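Local coordinates for protein peptide ABC transporter permease (Staphylococcus hominis, PDB 6EXS) that probably imports peptides together with protons, as POT family transporters do, and here binds a thioalcohol-conjugated peptide of the kind that serves as a malodour precursor, at residues 227-230 with 231-235; 257-260 with 261-265. All blocks are in the same frame, centred on the assembly; numbering follows the deposited sequence.

The chain first builds the six helices of the N-terminal bundle of the MFS fold, ending with helix 178-204. Contact 1 then falls within helix 217-243, and contact 2 within the next helix, 249-273. Each is one continuous helical stretch, so neither closes a long loop. They follow in series, without nesting or crossing. Their centres are 19 Å apart, and their nearest atoms stay about 9 Å apart. The two helices form the hairpin inserted between the bundles in bacterial POT transporters. Contact 1 lies on its outlying surface arm. Contact 2 packs against helix 56-72 of the N-terminal half and helix 430-451 of the C-terminal half.

Contact 1: 227-230 with 231-235; sequences IGII and VAIVI. With OLC ((2R)-2,3-dihydroxypropyl (9Z)-octadec-9-enoate), chain D.
Ile227 and Val231 sit one turn apart on helix 217-243, and the backbone joins them first. Val231 N gives its hydrogen to Ile227 O at 2.8 Å in a nearly straight bond, with an N-H...O angle of 171°. Three more bonds of the same i to i+4 pattern follow. Ala232 N reaches Gly228 O, Ile233 N reaches Ile229 O, and Val234 N reaches Ile230 O at 3.1 Å. All four carbonyls of 227-230 are therefore engaged by 231-234, as in a regular alpha-helix. The helix is the first arm of the hairpin that bacterial POT transporters carry between their two six-helix bundles. The centre of the contact is about 26 Å from the centre of the chain. All the side chains here are apolar, and most are on the surface.

Two pairs of side chains meet along the helix. Ile227 CG2 touches Val231 CG2 at 3.9 Å, and the two side chains cross obliquely. With Val231 CG1 anti to the backbone N (chi1 169°), CG2 is left beside that N, anti to the carbonyl carbon. Val231 CG2 also lies 3.3 Å from Ile227 O. The second pair is Ile229 and Ile233, where Ile233 CD1 lies 3.8 Å from Ile229 CG2. CG1 of Ile233 is held beside its own N by a chi1 of -74°, which brings it close to Ile229 O. Ala232 CB is 3.2 Å from Gly228 O. The other branch of Ile227 turns away from 231-235 toward a bound monoolein. Ile227 CD1 lies 3.8 Å from C5 of the lipid's acyl chain. The same lipid is hydrogen-bonded to Tyr267 OH on helix 249-273, so it touches both arms of the hairpin.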
# COMPACT_ATOMS: atom_id res chain seq x y z
N ILE A 227 -5.69 -14.16 21.47
CA ILE A 227 -6.16 -14.09 20.08
C ILE A 227 -7.55 -14.72 19.98
O ILE A 227 -8.43 -14.15 19.35
CB ILE A 227 -5.13 -14.66 19.06
CG1 ILE A 227 -3.78 -13.88 19.11
CG2 ILE A 227 -5.69 -14.66 17.62
CD1 ILE A 227 -2.53 -14.70 18.72
N GLY A 228 -7.74 -15.85 20.67
CA GLY A 228 -9.02 -16.56 20.74
C GLY A 228 -10.14 -15.67 21.22
O GLY A 228 -11.19 -15.61 20.58
N ILE A 229 -9.90 -14.92 22.33
CA ILE A 229 -10.85 -13.98 22.94
C ILE A 229 -11.16 -12.81 21.97
O ILE A 229 -12.33 -12.53 21.73
CB ILE A 229 -10.36 -13.51 24.35
CG1 ILE A 229 -10.51 -14.66 25.39
CG2 ILE A 229 -11.10 -12.25 24.84
CD1 ILE A 229 -9.58 -14.60 26.59
N ILE A 230 -10.10 -12.19 21.39
CA ILE A 230 -10.21 -11.07 20.44
C ILE A 230 -11.01 -11.48 19.18
O ILE A 230 -11.97 -10.79 18.83
CB ILE A 230 -8.83 -10.43 20.12
CG1 ILE A 230 -8.28 -9.69 21.35
CG2 ILE A 230 -8.90 -9.48 18.90
CD1 ILE A 230 -6.77 -9.49 21.38
N VAL A 231 -10.65 -12.62 18.56
CA VAL A 231 -11.32 -13.17 17.38
C VAL A 231 -12.80 -13.52 17.68
O VAL A 231 -13.67 -13.15 16.89
CB VAL A 231 -10.52 -14.35 16.76
CG1 VAL A 231 -11.31 -15.10 15.70
CG2 VAL A 231 -9.19 -13.86 16.19
N ALA A 232 -13.07 -14.19 18.83
CA ALA A 232 -14.42 -14.57 19.25
C ALA A 232 -15.35 -13.36 19.46
O ALA A 232 -16.48 -13.39 18.99
CB ALA A 232 -14.37 -15.42 20.51
N ILE A 233 -14.85 -12.28 20.13
CA ILE A 233 -15.59 -11.03 20.34
C ILE A 233 -15.95 -10.43 18.97
O ILE A 233 -17.11 -10.05 18.76
CB ILE A 233 -14.79 -10.04 21.25
CG1 ILE A 233 -14.82 -10.50 22.73
CG2 ILE A 233 -15.30 -8.58 21.12
CD1 ILE A 233 -13.80 -9.81 23.67
N VAL A 234 -14.97 -10.39 18.04
CA VAL A 234 -15.11 -9.89 16.67
C VAL A 234 -16.19 -10.67 15.87
O VAL A 234 -17.02 -10.03 15.23
CB VAL A 234 -13.73 -9.82 15.95
CG1 VAL A 234 -13.88 -9.60 14.44
CG2 VAL A 234 -12.85 -8.74 16.56
N ILE A 235 -16.18 -12.03 15.94
CA ILE A 235 -17.17 -12.88 15.25
C ILE A 235 -18.58 -12.71 15.88
O ILE A 235 -19.57 -12.66 15.15
CB ILE A 235 -16.74 -14.37 15.11
CG1 ILE A 235 -15.33 -14.50 14.48
CG2 ILE A 235 -17.77 -15.18 14.29
CD1 ILE A 235 -14.70 -15.91 14.57
C24 OLC D . 5.79 -6.94 17.43
C6 OLC D . -2.13 -12.77 15.45
C5 OLC D . -1.82 -11.72 16.50
C4 OLC D . -0.39 -11.75 16.99
C3 OLC D . -0.08 -10.76 18.10
C2 OLC D . 0.34 -9.38 17.61
C21 OLC D . 3.68 -8.10 16.74
C1 OLC D . 1.78 -9.04 17.87
C22 OLC D . 4.27 -6.89 17.41
O19 OLC D . 2.43 -9.49 18.78
O25 OLC D . 6.35 -5.78 18.03
O23 OLC D . 3.85 -5.72 16.71
O20 OLC D . 2.24 -8.16 16.96

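Contact 2: 257-260 with 261-265; sequences LVLG and VALPI
Val258 O takes two hydrogens from the next turn of helix 249-273. Ala262 N is 2.8 Å from Val258 O, in a nearly straight bond with an N-H...O angle of 166°. Val261 N also reaches Val258 O, at 3.1 Å, but from above the carbonyl plane. The i to i+4 bond of Val261 is correspondingly poor: Val261 N is 3.3 Å from Leu257 O, and the bond is weak. The i to i+4 bonds of Ala262 and Leu263 are sound; Leu263 N binds Leu259 O.

The close packing is on the side of Leu259, Gly260, Leu263 and Pro264. CG of Leu263 lies anti to its own carbonyl carbon and beside its backbone N (chi1 -63°). This brings it near the turn before, and Leu263 CG is 3.3 Å from Leu259 O. The branch ends of this pair meet more loosely, with Leu259 CD2 4.2 Å from Leu263 CD1. Pro264 has no N-H to offer. Its ring turns CG and CD toward the carbonyl of Gly260, with Pro264 CD 3.4 Å from Gly260 O. That oxygen is instead hydrogen-bonded to Ser443 OG on helix 430-451, and Ser443 also touches the proline ring. Leu259 and Leu263 both rest on Met72 of helix 56-72, and a bound monoolein touches Leu259.

The rest is slacker. Leu257 CD1 only approaches Val261 CG2 to 4.5 Å. Leu257 and Val261 find a further neighbour in Ile447 of helix 430-451. The side of Val258 is on the surface, and its side chain points away from 261-265. The bond missing at Pro264 is the mark of a proline kink in a membrane helix; here Ser443 OG takes up the carbonyl it leaves, in the second arm of the POT hairpin.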
# COMPACT_ATOMS: atom_id res chain seq x y z
N LEU A 257 -10.71 3.29 11.73
CA LEU A 257 -10.34 4.69 12.01
C LEU A 257 -9.66 4.71 13.39
O LEU A 257 -8.59 5.31 13.52
CB LEU A 257 -11.58 5.62 11.99
CG LEU A 257 -11.38 7.07 12.49
CD1 LEU A 257 -10.34 7.82 11.67
CD2 LEU A 257 -12.67 7.84 12.48
N VAL A 258 -10.25 4.02 14.38
CA VAL A 258 -9.71 3.91 15.74
C VAL A 258 -8.31 3.29 15.67
O VAL A 258 -7.36 3.89 16.19
CB VAL A 258 -10.68 3.17 16.70
CG1 VAL A 258 -9.99 2.76 17.99
CG2 VAL A 258 -11.91 4.02 17.01
N LEU A 259 -8.17 2.14 14.96
CA LEU A 259 -6.91 1.43 14.75
C LEU A 259 -5.82 2.28 14.09
O LEU A 259 -4.68 2.24 14.52
CB LEU A 259 -7.13 0.12 13.98
CG LEU A 259 -7.64 -1.07 14.79
CD1 LEU A 259 -8.01 -2.21 13.88
CD2 LEU A 259 -6.60 -1.55 15.79
N GLY A 260 -6.21 3.06 13.09
CA GLY A 260 -5.29 3.96 12.39
C GLY A 260 -4.76 5.09 13.23
O GLY A 260 -3.73 5.67 12.88
N VAL A 261 -5.44 5.43 14.33
CA VAL A 261 -5.04 6.50 15.24
C VAL A 261 -4.26 5.88 16.41
O VAL A 261 -3.21 6.41 16.78
CB VAL A 261 -6.26 7.35 15.70
CG1 VAL A 261 -5.87 8.36 16.78
CG2 VAL A 261 -6.92 8.07 14.52
N ALA A 262 -4.78 4.78 16.99
CA ALA A 262 -4.21 4.10 18.16
C ALA A 262 -2.84 3.46 17.93
O ALA A 262 -1.92 3.73 18.71
CB ALA A 262 -5.19 3.07 18.70
N LEU A 263 -2.70 2.61 16.88
CA LEU A 263 -1.46 1.90 16.56
C LEU A 263 -0.24 2.83 16.49
O LEU A 263 0.72 2.53 17.20
CB LEU A 263 -1.58 1.00 15.31
CG LEU A 263 -2.58 -0.15 15.37
CD1 LEU A 263 -2.88 -0.67 13.99
CD2 LEU A 263 -2.11 -1.27 16.29
N PRO A 264 -0.24 3.98 15.76
CA PRO A 264 0.95 4.87 15.81
C PRO A 264 1.26 5.37 17.23
O PRO A 264 2.43 5.39 17.61
CB PRO A 264 0.58 6.03 14.88
CG PRO A 264 -0.55 5.55 14.07
CD PRO A 264 -1.28 4.54 14.87
N ILE A 265 0.22 5.73 18.02
CA ILE A 265 0.38 6.19 19.41
C ILE A 265 1.04 5.07 20.24
O ILE A 265 2.07 5.33 20.86
CB ILE A 265 -0.95 6.73 20.04
CG1 ILE A 265 -1.47 7.98 19.27
CG2 ILE A 265 -0.77 7.03 21.56
CD1 ILE A 265 -2.95 8.35 19.50